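PDB 4K2H: intracellular protease/amidase from Salmonella enterica subsp. enterica serovar Typhimurium, which is of unknown function but binds zinc ions and may act as a peptidase or amidase of the DJ-1/PfpI type. Local coordinates for residues A[22-26]-A[159-164]; A[34-40]-A[54-59]; A[62-67]-A[91-95]; A[73-79]-A[105-111]; A[119-125]-A[136-142]. The protein carries 1 engineered substitution. Where two conformers were deposited one is given. Numbering follows the deposited sequence.

Contact 1: residues A[22-26]-A[159-164]. With ZN (zinc ion), chain P.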
# COMPACT_ATOMS: atom_id res chain seq x y z
N VAL A 22 -0.05 0.63 3.52
CA VAL A 22 -1.25 1.46 3.68
C VAL A 22 -1.34 1.90 5.14
O VAL A 22 -1.57 3.08 5.41
CB VAL A 22 -2.55 0.79 3.18
CG1 VAL A 22 -3.78 1.66 3.46
CG2 VAL A 22 -2.49 0.54 1.69
N THR A 23 -1.05 0.99 6.08
CA THR A 23 -1.17 1.33 7.50
C THR A 23 -0.16 2.41 7.85
O THR A 23 -0.43 3.36 8.59
CB THR A 23 -0.92 0.10 8.40
OG1 THR A 23 -1.78 -0.97 8.02
CG2 THR A 23 -1.20 0.45 9.88
N LEU A 24 1.05 2.24 7.33
CA LEU A 24 2.08 3.21 7.58
C LEU A 24 1.73 4.57 6.97
O LEU A 24 1.92 5.62 7.58
CB LEU A 24 3.38 2.66 7.01
CG LEU A 24 4.56 3.55 7.23
CD1 LEU A 24 5.77 2.65 7.42
CD2 LEU A 24 4.68 4.53 6.07
N ASP A 25 1.23 4.57 5.76
CA ASP A 25 0.82 5.81 5.11
C ASP A 25 -0.26 6.54 5.94
O ASP A 25 -0.18 7.75 6.19
CB ASP A 25 0.35 5.52 3.67
CG ASP A 25 -0.46 6.62 3.07
OD1 ASP A 25 0.10 7.30 2.21
OD2 ASP A 25 -1.68 6.80 3.38
N ILE A 26 -1.27 5.81 6.37
CA ILE A 26 -2.37 6.45 7.13
C ILE A 26 -1.82 7.08 8.41
O ILE A 26 -2.03 8.27 8.68
CB ILE A 26 -3.48 5.44 7.45
CG1 ILE A 26 -4.14 4.95 6.16
CG2 ILE A 26 -4.53 6.04 8.40
CD1 ILE A 26 -4.79 6.04 5.34
N VAL A 159 -7.90 -2.88 4.90
CA VAL A 159 -6.75 -2.24 5.52
C VAL A 159 -6.98 -0.78 5.90
O VAL A 159 -6.47 -0.33 6.91
CB VAL A 159 -5.50 -2.38 4.63
CG1 VAL A 159 -5.61 -1.51 3.38
CG2 VAL A 159 -4.25 -2.04 5.41
N PHE A 160 -7.77 -0.05 5.12
CA PHE A 160 -8.07 1.34 5.47
C PHE A 160 -8.83 1.39 6.78
O PHE A 160 -8.49 2.17 7.68
CB PHE A 160 -8.82 2.05 4.34
CG PHE A 160 -7.93 2.40 3.15
CD1 PHE A 160 -6.95 3.37 3.25
CD2 PHE A 160 -8.11 1.76 1.91
CE1 PHE A 160 -6.14 3.69 2.17
CE2 PHE A 160 -7.31 2.08 0.82
CZ PHE A 160 -6.31 3.05 0.95
N ASP A 161 -9.84 0.53 6.90
CA ASP A 161 -10.64 0.50 8.12
C ASP A 161 -9.74 0.17 9.32
O ASP A 161 -9.84 0.83 10.38
CB ASP A 161 -11.79 -0.50 8.00
CG ASP A 161 -12.84 -0.31 9.09
OD1 ASP A 161 -12.64 0.59 9.93
OD2 ASP A 161 -13.84 -1.06 9.10
N PHE A 162 -8.87 -0.81 9.15
CA PHE A 162 -7.91 -1.23 10.18
C PHE A 162 -7.01 -0.08 10.60
O PHE A 162 -6.85 0.19 11.80
CB PHE A 162 -7.11 -2.43 9.67
CG PHE A 162 -5.88 -2.77 10.48
CD1 PHE A 162 -5.98 -3.58 11.61
CD2 PHE A 162 -4.63 -2.30 10.10
CE1 PHE A 162 -4.84 -3.91 12.35
CE2 PHE A 162 -3.50 -2.64 10.82
CZ PHE A 162 -3.61 -3.42 11.97
N ALA A 163 -6.42 0.59 9.61
CA ALA A 163 -5.51 1.70 9.85
C ALA A 163 -6.21 2.91 10.50
O ALA A 163 -5.69 3.51 11.44
CB ALA A 163 -4.84 2.12 8.55
N LEU A 164 -7.40 3.27 9.99
CA LEU A 164 -8.12 4.41 10.56
C LEU A 164 -8.55 4.10 12.00
O LEU A 164 -8.37 4.91 12.88
CB LEU A 164 -9.28 4.83 9.67
CG LEU A 164 -8.82 5.29 8.28
CD1 LEU A 164 -9.98 5.30 7.31
CD2 LEU A 164 -8.12 6.65 8.26
ZN ZN P . 2.12 7.60 1.71
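Val22 lays CG1 over one face of the Phe160 ring, 3.8 Å from the ring centroid and 28° off its normal, a CH-pi contact, while the same methyl meets Val159 CG1 at 3.7 Å. A turn on, Ile26 places CB 3.8 Å from Ala163 CB and CG2 3.6 Å from Leu164 CD2. Ala163 shows how a small residue sets the spacing of a helix pair: with only a methyl to accommodate, the CA atoms of Thr23 and Ala163 come within 4.9 Å, and the axes pass 8.9 Å apart at -42°. Thr23 OG1 touches the edge of the Phe162 ring (CE2, 3.7 Å), but hydrogen-bonds to Glu19 O of its own helix. The helices meet chiefly through apolar side chains. Asp25 sends OD1 to the zinc ion at 2.1 Å, where Glu16, Glu17 and His49 of the second subunit complete the coordination. Two crossed helices beside a central parallel sheet suit the alpha/beta sandwich of the DJ-1/PfpI fold, with a zinc site spanning the dimer interface.

Contact 2: residues A[34-40]-A[54-59]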
# COMPACT_ATOMS: atom_id res chain seq x y z
N VAL A 34 5.95 6.70 13.20
CA VAL A 34 6.03 5.29 12.79
C VAL A 34 7.51 4.88 12.61
O VAL A 34 8.29 5.61 12.02
CB VAL A 34 5.25 5.02 11.49
CG1 VAL A 34 5.22 3.54 11.19
CG2 VAL A 34 3.81 5.51 11.59
N GLU A 35 7.88 3.74 13.17
CA GLU A 35 9.18 3.10 12.87
C GLU A 35 8.97 1.71 12.30
O GLU A 35 8.35 0.87 12.93
CB GLU A 35 10.03 2.99 14.12
CG GLU A 35 11.19 3.96 14.17
CD GLU A 35 12.18 3.64 15.26
OE1 GLU A 35 11.93 2.77 16.12
OE2 GLU A 35 13.26 4.26 15.25
N THR A 36 9.46 1.49 11.09
CA THR A 36 9.50 0.15 10.53
C THR A 36 10.70 -0.57 11.16
O THR A 36 11.80 -0.02 11.24
CB THR A 36 9.62 0.18 8.98
OG1 THR A 36 10.73 0.98 8.59
CG2 THR A 36 8.43 0.80 8.38
N LEU A 37 10.47 -1.77 11.65
CA LEU A 37 11.52 -2.54 12.27
C LEU A 37 11.65 -3.88 11.57
O LEU A 37 10.70 -4.66 11.51
CB LEU A 37 11.19 -2.78 13.74
CG LEU A 37 10.98 -1.51 14.59
CD1 LEU A 37 10.77 -1.86 16.06
CD2 LEU A 37 12.11 -0.49 14.46
N ALA A 38 12.85 -4.17 11.07
CA ALA A 38 13.16 -5.50 10.57
C ALA A 38 13.46 -6.42 11.74
O ALA A 38 13.83 -5.97 12.80
CB ALA A 38 14.37 -5.44 9.64
N CYS A 39 13.33 -7.72 11.56
CA CYS A 39 13.32 -8.60 12.73
C CYS A 39 14.57 -9.42 13.00
O CYS A 39 14.73 -9.94 14.10
CB CYS A 39 12.09 -9.47 12.67
SG CYS A 39 10.65 -8.38 12.71
N ALA A 40 15.45 -9.52 12.03
CA ALA A 40 16.69 -10.22 12.28
C ALA A 40 17.86 -9.25 12.02
O ALA A 40 17.81 -8.10 12.49
CB ALA A 40 16.76 -11.48 11.40
N VAL A 54 13.94 -0.64 2.86
CA VAL A 54 14.83 -0.46 3.97
C VAL A 54 14.02 -0.05 5.20
O VAL A 54 13.53 1.07 5.26
CB VAL A 54 15.88 0.61 3.64
CG1 VAL A 54 16.84 0.77 4.79
CG2 VAL A 54 16.59 0.26 2.34
N ALA A 55 13.92 -0.95 6.19
CA ALA A 55 13.37 -0.59 7.51
C ALA A 55 14.09 0.56 8.21
O ALA A 55 15.30 0.77 8.05
CB ALA A 55 13.30 -1.81 8.43
N ASP A 56 13.35 1.30 9.00
CA ASP A 56 13.96 2.38 9.81
C ASP A 56 15.01 1.82 10.78
O ASP A 56 16.08 2.42 10.98
CB ASP A 56 12.89 3.17 10.56
CG ASP A 56 11.94 3.91 9.64
OD1 ASP A 56 12.43 4.46 8.65
OD2 ASP A 56 10.71 3.92 9.86
N SER A 57 14.74 0.66 11.36
CA SER A 57 15.67 0.11 12.33
C SER A 57 15.40 -1.37 12.46
O SER A 57 14.75 -1.96 11.61
CB SER A 57 15.52 0.88 13.65
OG SER A 57 16.22 0.29 14.72
N THR A 58 15.89 -1.97 13.55
CA THR A 58 15.73 -3.39 13.76
C THR A 58 15.25 -3.62 15.16
O THR A 58 15.38 -2.76 16.02
CB THR A 58 17.06 -4.16 13.58
OG1 THR A 58 18.03 -3.70 14.52
CG2 THR A 58 17.62 -3.97 12.20
N LEU A 59 14.70 -4.80 15.37
CA LEU A 59 14.18 -5.20 16.65
C LEU A 59 15.30 -5.21 17.67
O LEU A 59 15.11 -4.81 18.84
CB LEU A 59 13.58 -6.59 16.54
CG LEU A 59 12.20 -6.87 17.06
CD1 LEU A 59 11.23 -5.77 16.69
CD2 LEU A 59 11.75 -8.20 16.48
O HOH W 1 10.91 1.75 6.10
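Leucines form the apolar centre: Leu37 CD1 lies 4.0 Å from Leu59 CD1, and Leu59 CD2 is 3.9 Å from Cys39 SG. Leu59 also rests on Val88 and Phe91, so this patch belongs to the layer between the sheet and helix 86-97. Across the strand pair, Ala38 CB and Ala55 CB meet at 4.0 Å. Between these apolar patches runs the parallel backbone pairing, in which Ser57 bonds to Thr36 and Ala38, flanking Leu37, and Ala38 to Ser57 and Leu59, flanking Thr58: Ser57 N donates to Thr36 O, Ala38 N to Ser57 O and Leu59 N to Ala38 O, each at 3.0 Å. Leu37 and Ser57 share one face of the sheet, Ala38 and Thr58 the other.

Farther out, side chains take over where the strand pairing stops. Thr36 N donates to Asp56 OD2 at 3.0 Å, and Asp56 N donates to Thr36 OG1 at 2.7 Å, a reciprocal pair of bonds that joins Asp56, just before strand 57-58, to strand 33-38. A water 2.6 Å from Thr36 OG1 donates to Val54 O at 2.8 Å. Asp56 also forms a salt bridge with Arg28, and Glu35 one with Arg62. With no helix in the connection from 41 to 53, strand 57-58 still joins in parallel as the short edge strand beside 33-38, completing one margin of the five-stranded parallel sheet of this Rossmann-like fold.

Contact 3: residues A[62-67]-A[91-95]; sequences RQQALF and FVARH
Residues 62-67 form a turn that runs into an extended tail, set against one helical turn, 91-95. Arg62 to Ala65 make a type I beta turn (Arg62 -131/30, Gln63 -70/-28, Gln64 -104/2), closed by Ala65 N to Arg62 O at 3.2 Å; Ala65, Leu66 and Phe67 then extend at -78/144, -129/102 and -83/158. The CA atoms of Gln63 and Phe91 lie 7.0 Å apart, those of Leu66 and His95 6.7 Å.

Arg94 (t, t, p, chi4 84°) donates from both NH2 and NH1 to Ala65 O, at 2.8 and 3.1 Å. His95 (chi1 -77°, chi2 76°) illustrates how a buried imidazole links backbones. Its ND1 donates to Phe91 O at 2.7 Å, leaving NE2 to accept from Phe67 N at 3.0 Å. Leu66 (t, p) sets CD1 over the imidazole face in a CH-pi contact, 4.0 Å from the centroid and 17° off the normal. Phe67 (m) brings CD2 to 3.7 Å from CZ of Phe91 (t).

The loop into strand 69-72 is thus tied to helix 86-97, packed on the sheet of an alpha/beta sandwich. Both phenylalanines rest on Leu37 and Ala8 of strands 33-38 and 6-11, while Phe91 and His95 touch Val70.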
# COMPACT_ATOMS: atom_id res chain seq x y z
N ARG A 62 15.78 -2.13 19.62
CA ARG A 62 14.61 -1.59 20.28
C ARG A 62 14.12 -2.45 21.42
O ARG A 62 12.93 -2.46 21.74
CB ARG A 62 13.50 -1.42 19.25
CG ARG A 62 13.82 -0.38 18.19
CD ARG A 62 13.74 1.01 18.80
NE ARG A 62 13.97 2.07 17.81
CZ ARG A 62 15.18 2.50 17.45
NH1 ARG A 62 15.29 3.46 16.57
NH2 ARG A 62 16.27 1.98 17.97
N GLN A 63 15.03 -3.16 22.07
CA GLN A 63 14.58 -4.16 23.03
C GLN A 63 13.97 -3.59 24.30
O GLN A 63 13.12 -4.25 24.92
CB GLN A 63 15.69 -5.16 23.39
CG GLN A 63 15.10 -6.48 23.88
CD GLN A 63 16.06 -7.29 24.71
OE1 GLN A 63 16.47 -6.88 25.81
NE2 GLN A 63 16.43 -8.45 24.19
N GLN A 64 14.38 -2.38 24.69
CA GLN A 64 13.75 -1.68 25.85
C GLN A 64 12.80 -0.56 25.43
O GLN A 64 12.28 0.15 26.30
CB GLN A 64 14.81 -1.09 26.80
CG GLN A 64 15.36 -2.09 27.81
CD GLN A 64 16.22 -3.14 27.15
OE1 GLN A 64 17.18 -2.80 26.45
NE2 GLN A 64 15.90 -4.41 27.35
N ALA A 65 12.62 -0.38 24.12
CA ALA A 65 11.71 0.64 23.62
C ALA A 65 10.30 0.14 23.77
O ALA A 65 10.03 -1.04 23.59
CB ALA A 65 11.99 0.95 22.16
N LEU A 66 9.40 1.06 24.07
CA LEU A 66 8.04 0.71 24.34
C LEU A 66 7.16 1.60 23.49
O LEU A 66 6.96 2.77 23.78
CB LEU A 66 7.77 0.90 25.83
CG LEU A 66 6.53 0.20 26.37
CD1 LEU A 66 6.59 -1.30 26.11
CD2 LEU A 66 6.40 0.48 27.87
N PHE A 67 6.66 1.02 22.41
CA PHE A 67 5.79 1.68 21.47
C PHE A 67 4.36 1.64 21.99
O PHE A 67 4.00 0.78 22.78
CB PHE A 67 5.89 0.97 20.08
CG PHE A 67 7.23 1.13 19.42
CD1 PHE A 67 7.45 2.17 18.54
CD2 PHE A 67 8.28 0.30 19.74
CE1 PHE A 67 8.71 2.39 17.98
CE2 PHE A 67 9.52 0.47 19.14
CZ PHE A 67 9.74 1.52 18.28
N PHE A 91 9.18 -9.26 21.97
CA PHE A 91 8.78 -7.87 21.75
C PHE A 91 7.28 -7.71 21.87
O PHE A 91 6.78 -6.80 22.53
CB PHE A 91 9.22 -7.47 20.35
CG PHE A 91 9.05 -6.01 20.02
CD1 PHE A 91 10.04 -5.09 20.35
CD2 PHE A 91 7.97 -5.57 19.30
CE1 PHE A 91 9.95 -3.75 19.98
CE2 PHE A 91 7.84 -4.22 18.95
CZ PHE A 91 8.85 -3.32 19.27
N VAL A 92 6.55 -8.60 21.22
CA VAL A 92 5.09 -8.61 21.33
C VAL A 92 4.62 -8.92 22.75
O VAL A 92 3.64 -8.33 23.23
CB VAL A 92 4.50 -9.63 20.35
CG1 VAL A 92 3.03 -9.86 20.60
CG2 VAL A 92 4.74 -9.15 18.92
N ALA A 93 5.27 -9.85 23.45
CA ALA A 93 4.75 -10.27 24.75
C ALA A 93 4.88 -9.12 25.73
O ALA A 93 3.94 -8.81 26.47
CB ALA A 93 5.46 -11.51 25.26
N ARG A 94 6.02 -8.44 25.68
CA ARG A 94 6.30 -7.34 26.55
C ARG A 94 5.31 -6.19 26.34
O ARG A 94 4.79 -5.63 27.31
CB ARG A 94 7.74 -6.88 26.30
CG ARG A 94 8.18 -5.68 27.12
CD ARG A 94 9.69 -5.46 27.00
NE ARG A 94 10.14 -5.29 25.62
CZ ARG A 94 10.11 -4.15 24.94
NH1 ARG A 94 10.57 -4.12 23.68
NH2 ARG A 94 9.65 -3.04 25.48
N HIS A 95 5.07 -5.82 25.09
CA HIS A 95 4.13 -4.77 24.78
C HIS A 95 2.73 -5.18 25.21
O HIS A 95 1.97 -4.35 25.72
CB HIS A 95 4.13 -4.42 23.28
CG HIS A 95 5.29 -3.57 22.86
ND1 HIS A 95 6.55 -4.09 22.71
CD2 HIS A 95 5.40 -2.25 22.61
CE1 HIS A 95 7.39 -3.13 22.36
NE2 HIS A 95 6.71 -2.00 22.31

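Contact 4: residues A[73-79]-A[105-111]; sequences PGGPQGS and IASAAAR. Engineered in segment 105-111: Ala106 (natural residue Cys).
Ser79 OG and Ser107 OG are hydrogen-bonded at 2.6 Å, either able to donate; both serines take chi1 p (61° and 75°). This bond ties the first turn of helix 76-83 to Ser107, which sits next to Ala106 within a strand-turn-helix bend of the nucleophile-elbow type. The bend is a type II' beta turn from Ile105 to Ala108, closed by Ala108 N to Ile105 O at 3.2 Å, with phi/psi 64/-124 at Ala106 and -67/-17 at Ser107. Ala106, at its tip, is an engineered replacement of Cys; in DJ-1/PfpI relatives such an elbow carries the reactive cysteine. Glu19, whose OE1 accepts from Gly74 N, also touches Ala106.

Arg111 (m, m, t) reaches across to helix 76-83, where its NH1 makes a weak hydrogen bond of 3.1 Å to Pro76 O. Gly75, at 92/135, is the N-cap of helix 76-83, its O accepting from Ser79 N at 2.8 Å; those angles would jam a CB against the preceding carbonyl.

Space around the elbow is bought by glycine. Gly74 (-95/-140) has its CA 5.0 Å from CA of Ala108, and a CB there would lie only 3.0 Å from Ala106 CB. The CA atoms of Pro73 and Ile105 are 5.3 Å apart as their strands end. In the interior, Pro73 CA packs on Ile105 CG2 at 3.7 Å, and Pro73 O lies 3.5 Å from Ala108 CB.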
# COMPACT_ATOMS: atom_id res chain seq x y z
N PRO A 73 2.02 -7.16 10.22
CA PRO A 73 1.48 -7.46 8.88
C PRO A 73 1.38 -8.96 8.62
O PRO A 73 1.93 -9.75 9.35
CB PRO A 73 2.49 -6.82 7.91
CG PRO A 73 3.58 -6.23 8.72
CD PRO A 73 3.25 -6.35 10.19
N GLY A 74 0.65 -9.33 7.59
CA GLY A 74 0.53 -10.71 7.17
C GLY A 74 1.52 -11.02 6.08
O GLY A 74 2.69 -10.54 6.12
N GLY A 75 1.05 -11.80 5.11
CA GLY A 75 1.90 -12.49 4.13
C GLY A 75 2.24 -13.90 4.60
O GLY A 75 2.59 -14.09 5.77
N PRO A 76 2.14 -14.89 3.70
CA PRO A 76 2.29 -16.28 4.16
C PRO A 76 3.64 -16.56 4.79
O PRO A 76 3.68 -17.07 5.92
CB PRO A 76 2.06 -17.13 2.89
CG PRO A 76 1.98 -16.17 1.73
CD PRO A 76 1.73 -14.80 2.28
N GLN A 77 4.73 -16.17 4.12
CA GLN A 77 6.05 -16.28 4.75
C GLN A 77 6.28 -15.19 5.78
O GLN A 77 7.05 -15.39 6.69
CB GLN A 77 7.18 -16.23 3.73
CG GLN A 77 7.32 -17.51 2.93
CD GLN A 77 6.21 -17.64 1.94
OE1 GLN A 77 6.05 -16.78 1.07
NE2 GLN A 77 5.40 -18.68 2.08
N GLY A 78 5.70 -14.03 5.61
CA GLY A 78 5.93 -12.97 6.55
C GLY A 78 5.48 -13.41 7.93
O GLY A 78 6.20 -13.30 8.90
N SER A 79 4.27 -13.94 8.01
CA SER A 79 3.74 -14.28 9.31
C SER A 79 4.43 -15.54 9.87
O SER A 79 4.75 -15.59 11.04
CB SER A 79 2.21 -14.33 9.26
OG SER A 79 1.81 -15.31 8.35
N ILE A 105 -2.81 -8.05 11.26
CA ILE A 105 -3.68 -8.08 10.13
C ILE A 105 -3.53 -9.36 9.33
O ILE A 105 -2.44 -9.96 9.21
CB ILE A 105 -3.50 -6.82 9.26
CG1 ILE A 105 -4.25 -6.97 7.94
CG2 ILE A 105 -2.05 -6.52 8.96
CD1 ILE A 105 -4.97 -5.71 7.52
N ALA A 106 -4.66 -9.80 8.79
CA ALA A 106 -4.70 -10.92 7.83
C ALA A 106 -4.23 -12.22 8.50
O ALA A 106 -4.80 -12.59 9.50
CB ALA A 106 -3.90 -10.59 6.57
N SER A 107 -3.22 -12.91 7.97
CA SER A 107 -2.80 -14.18 8.59
C SER A 107 -2.19 -14.06 10.00
O SER A 107 -2.13 -15.05 10.71
CB SER A 107 -1.86 -14.98 7.66
OG SER A 107 -0.55 -14.43 7.62
N ALA A 108 -1.77 -12.85 10.40
CA ALA A 108 -0.85 -12.67 11.53
C ALA A 108 -1.44 -12.99 12.91
O ALA A 108 -0.73 -13.43 13.80
CB ALA A 108 -0.30 -11.25 11.53
N ALA A 109 -2.74 -12.77 13.08
CA ALA A 109 -3.38 -13.16 14.35
C ALA A 109 -3.34 -14.69 14.55
O ALA A 109 -3.08 -15.17 15.66
CB ALA A 109 -4.80 -12.63 14.43
N ALA A 110 -3.61 -15.45 13.51
CA ALA A 110 -3.58 -16.90 13.64
C ALA A 110 -2.13 -17.39 13.75
O ALA A 110 -1.78 -18.11 14.69
CB ALA A 110 -4.27 -17.54 12.46
N ARG A 111 -1.30 -16.96 12.80
CA ARG A 111 0.07 -17.48 12.65
C ARG A 111 1.06 -16.99 13.67
O ARG A 111 2.01 -17.70 13.95
CB ARG A 111 0.66 -17.15 11.28
CG ARG A 111 -0.07 -17.75 10.11
CD ARG A 111 0.20 -19.23 9.96
NE ARG A 111 -0.27 -19.67 8.66
CZ ARG A 111 0.34 -19.41 7.50
NH1 ARG A 111 1.50 -18.74 7.45
NH2 ARG A 111 -0.22 -19.85 6.37

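Contact 5: residues A[119-125]-A[136-142]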
# COMPACT_ATOMS: atom_id res chain seq x y z
N LEU A 119 -3.25 -15.38 22.30
CA LEU A 119 -4.47 -14.60 22.08
C LEU A 119 -5.20 -14.30 23.39
O LEU A 119 -5.91 -13.30 23.47
CB LEU A 119 -5.39 -15.26 21.06
CG LEU A 119 -4.87 -15.02 19.64
CD1 LEU A 119 -5.61 -15.88 18.63
CD2 LEU A 119 -4.92 -13.54 19.24
N LYS A 120 -4.99 -15.15 24.40
CA LYS A 120 -5.50 -14.93 25.77
C LYS A 120 -7.01 -14.94 25.79
O LYS A 120 -7.62 -14.15 26.48
CB LYS A 120 -4.99 -13.60 26.38
CG LYS A 120 -3.54 -13.65 26.81
CD LYS A 120 -3.10 -12.37 27.51
CE LYS A 120 -2.94 -11.24 26.52
NZ LYS A 120 -2.79 -9.92 27.18
N GLY A 121 -7.59 -15.85 25.02
CA GLY A 121 -9.04 -15.93 24.87
C GLY A 121 -9.67 -14.77 24.11
O GLY A 121 -10.87 -14.70 24.00
N ARG A 122 -8.87 -13.84 23.56
CA ARG A 122 -9.49 -12.63 23.02
C ARG A 122 -10.17 -12.83 21.69
O ARG A 122 -9.88 -13.79 20.96
CB ARG A 122 -8.49 -11.49 22.93
CG ARG A 122 -8.17 -10.86 24.29
CD ARG A 122 -6.98 -9.92 24.17
NE ARG A 122 -5.77 -10.66 23.74
CZ ARG A 122 -4.54 -10.16 23.78
NH1 ARG A 122 -4.32 -8.93 24.23
NH2 ARG A 122 -3.52 -10.90 23.39
N ARG A 123 -11.13 -11.94 21.41
CA ARG A 123 -11.79 -11.89 20.11
C ARG A 123 -10.83 -11.31 19.07
O ARG A 123 -10.13 -10.35 19.35
CB ARG A 123 -13.07 -11.07 20.17
CG ARG A 123 -14.18 -11.76 20.98
CD ARG A 123 -15.40 -10.86 21.11
NE ARG A 123 -15.07 -9.70 21.93
CZ ARG A 123 -14.93 -8.45 21.48
NH1 ARG A 123 -14.61 -7.48 22.35
NH2 ARG A 123 -15.09 -8.14 20.19
N TYR A 124 -10.82 -11.89 17.87
CA TYR A 124 -9.88 -11.53 16.83
C TYR A 124 -10.45 -11.99 15.49
O TYR A 124 -11.37 -12.81 15.44
CB TYR A 124 -8.51 -12.20 17.08
CG TYR A 124 -8.53 -13.67 16.72
CD1 TYR A 124 -8.11 -14.08 15.46
CD2 TYR A 124 -9.07 -14.63 17.61
CE1 TYR A 124 -8.17 -15.41 15.08
CE2 TYR A 124 -9.13 -15.97 17.24
CZ TYR A 124 -8.67 -16.35 15.97
OH TYR A 124 -8.68 -17.67 15.54
N VAL A 125 -9.90 -11.44 14.41
CA VAL A 125 -10.16 -11.89 13.06
C VAL A 125 -8.83 -12.15 12.37
O VAL A 125 -7.79 -11.64 12.76
CB VAL A 125 -10.99 -10.87 12.26
CG1 VAL A 125 -10.21 -9.59 11.96
CG2 VAL A 125 -11.52 -11.48 10.97
N GLU A 136 -7.07 -21.37 20.99
CA GLU A 136 -7.51 -20.58 22.18
C GLU A 136 -7.88 -19.10 21.96
O GLU A 136 -7.70 -18.27 22.86
CB GLU A 136 -6.48 -20.72 23.33
CG GLU A 136 -5.03 -20.41 22.95
CD GLU A 136 -4.73 -18.92 22.76
OE1 GLU A 136 -4.97 -18.13 23.71
OE2 GLU A 136 -4.24 -18.55 21.66
N GLY A 137 -8.42 -18.75 20.81
CA GLY A 137 -8.95 -17.40 20.64
C GLY A 137 -10.42 -17.52 20.32
O GLY A 137 -10.93 -18.64 20.18
N VAL A 138 -11.10 -16.39 20.20
CA VAL A 138 -12.47 -16.38 19.68
C VAL A 138 -12.57 -15.65 18.33
O VAL A 138 -12.62 -14.42 18.28
CB VAL A 138 -13.48 -15.73 20.67
CG1 VAL A 138 -14.88 -15.73 20.06
CG2 VAL A 138 -13.47 -16.48 22.00
N TYR A 139 -12.64 -16.41 17.25
CA TYR A 139 -12.74 -15.84 15.92
C TYR A 139 -14.06 -15.10 15.72
O TYR A 139 -15.12 -15.68 15.96
CB TYR A 139 -12.65 -16.96 14.87
CG TYR A 139 -12.89 -16.47 13.45
CD1 TYR A 139 -11.87 -15.86 12.73
CD2 TYR A 139 -14.11 -16.64 12.85
CE1 TYR A 139 -12.07 -15.43 11.43
CE2 TYR A 139 -14.34 -16.22 11.56
CZ TYR A 139 -13.32 -15.61 10.85
OH TYR A 139 -13.56 -15.18 9.56
N VAL A 140 -13.98 -13.85 15.29
CA VAL A 140 -15.16 -13.08 14.87
C VAL A 140 -14.93 -12.68 13.42
O VAL A 140 -13.83 -12.23 13.05
CB VAL A 140 -15.35 -11.79 15.70
CG1 VAL A 140 -16.66 -11.07 15.31
CG2 VAL A 140 -15.39 -12.12 17.19
N ASP A 141 -15.95 -12.87 12.58
CA ASP A 141 -15.84 -12.48 11.18
C ASP A 141 -16.30 -11.05 11.02
O ASP A 141 -17.45 -10.80 10.72
CB ASP A 141 -16.63 -13.39 10.24
CG ASP A 141 -16.43 -13.04 8.76
OD1 ASP A 141 -15.67 -12.07 8.44
OD2 ASP A 141 -17.00 -13.73 7.90
N ALA A 142 -15.37 -10.12 11.20
CA ALA A 142 -15.62 -8.70 10.92
C ALA A 142 -14.37 -8.07 10.30
O ALA A 142 -13.27 -8.58 10.49
CB ALA A 142 -15.99 -7.97 12.20
O HOH W 2 -9.95 -19.35 17.11
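Leu119 opens a type I' beta turn, ending at Arg122, that leads into a short two-stranded parallel sheet formed by 123-124 and 138-139, separate from the large one. Glu136 cradles this turn with weak bonds: Leu119 N to its OE2 at 3.4 Å, Lys120 N to its OE1 at 3.1 Å and Gly121 N to its O at 3.2 Å. Lys120 and Arg122 both form salt bridges with Asp96, while Arg122 NE donates to Leu119 O at 2.7 Å and so braces the turn. The regular pairing then starts, Arg122 O accepting from Val138 N at 3.0 Å.

Arg123 pairs with Val138, its CG 4.0 Å from Val138 CB. Tyr124 donates N to Val138 O at 3.1 Å and accepts at O from Val140 N at 2.8 Å. Its ring covers Tyr139 CA, 4.2 Å from the centroid, and fills space that Gly137 leaves open: a CB there would lie 2.6 Å from Tyr124 CE2. At the far end, Val125 CG2 touches Tyr139 CE1 at 4.0 Å and approaches Val140 O to 3.2 Å.

How the contacts relate
Contacts 1 to 4 involve the main sheet and its helices; contact 5 lies beyond. Leu24 CD1 in contact 1 packs on Thr36 CG2 of contact 2 at 3.4 Å, and Val159 CG2 on Ile105 CD1 of contact 4 at 4.3 Å. Contacts 2 and 3 share the salt bridge from Glu35 OE2 to Arg62 NH1 (2.6 Å), while Ala109 CB of contact 4 meets Tyr124 CD1 of contact 5 at 3.8 Å. The centres of contacts 2 and 5 are about 27 Å apart. Asp25 of contact 1 binds one zinc with residues of the second subunit; Gly75 of contact 4, beside the probable active-site elbow, lies about 4 Å from the side chain of Glu16 of its own chain, a ligand of another zinc.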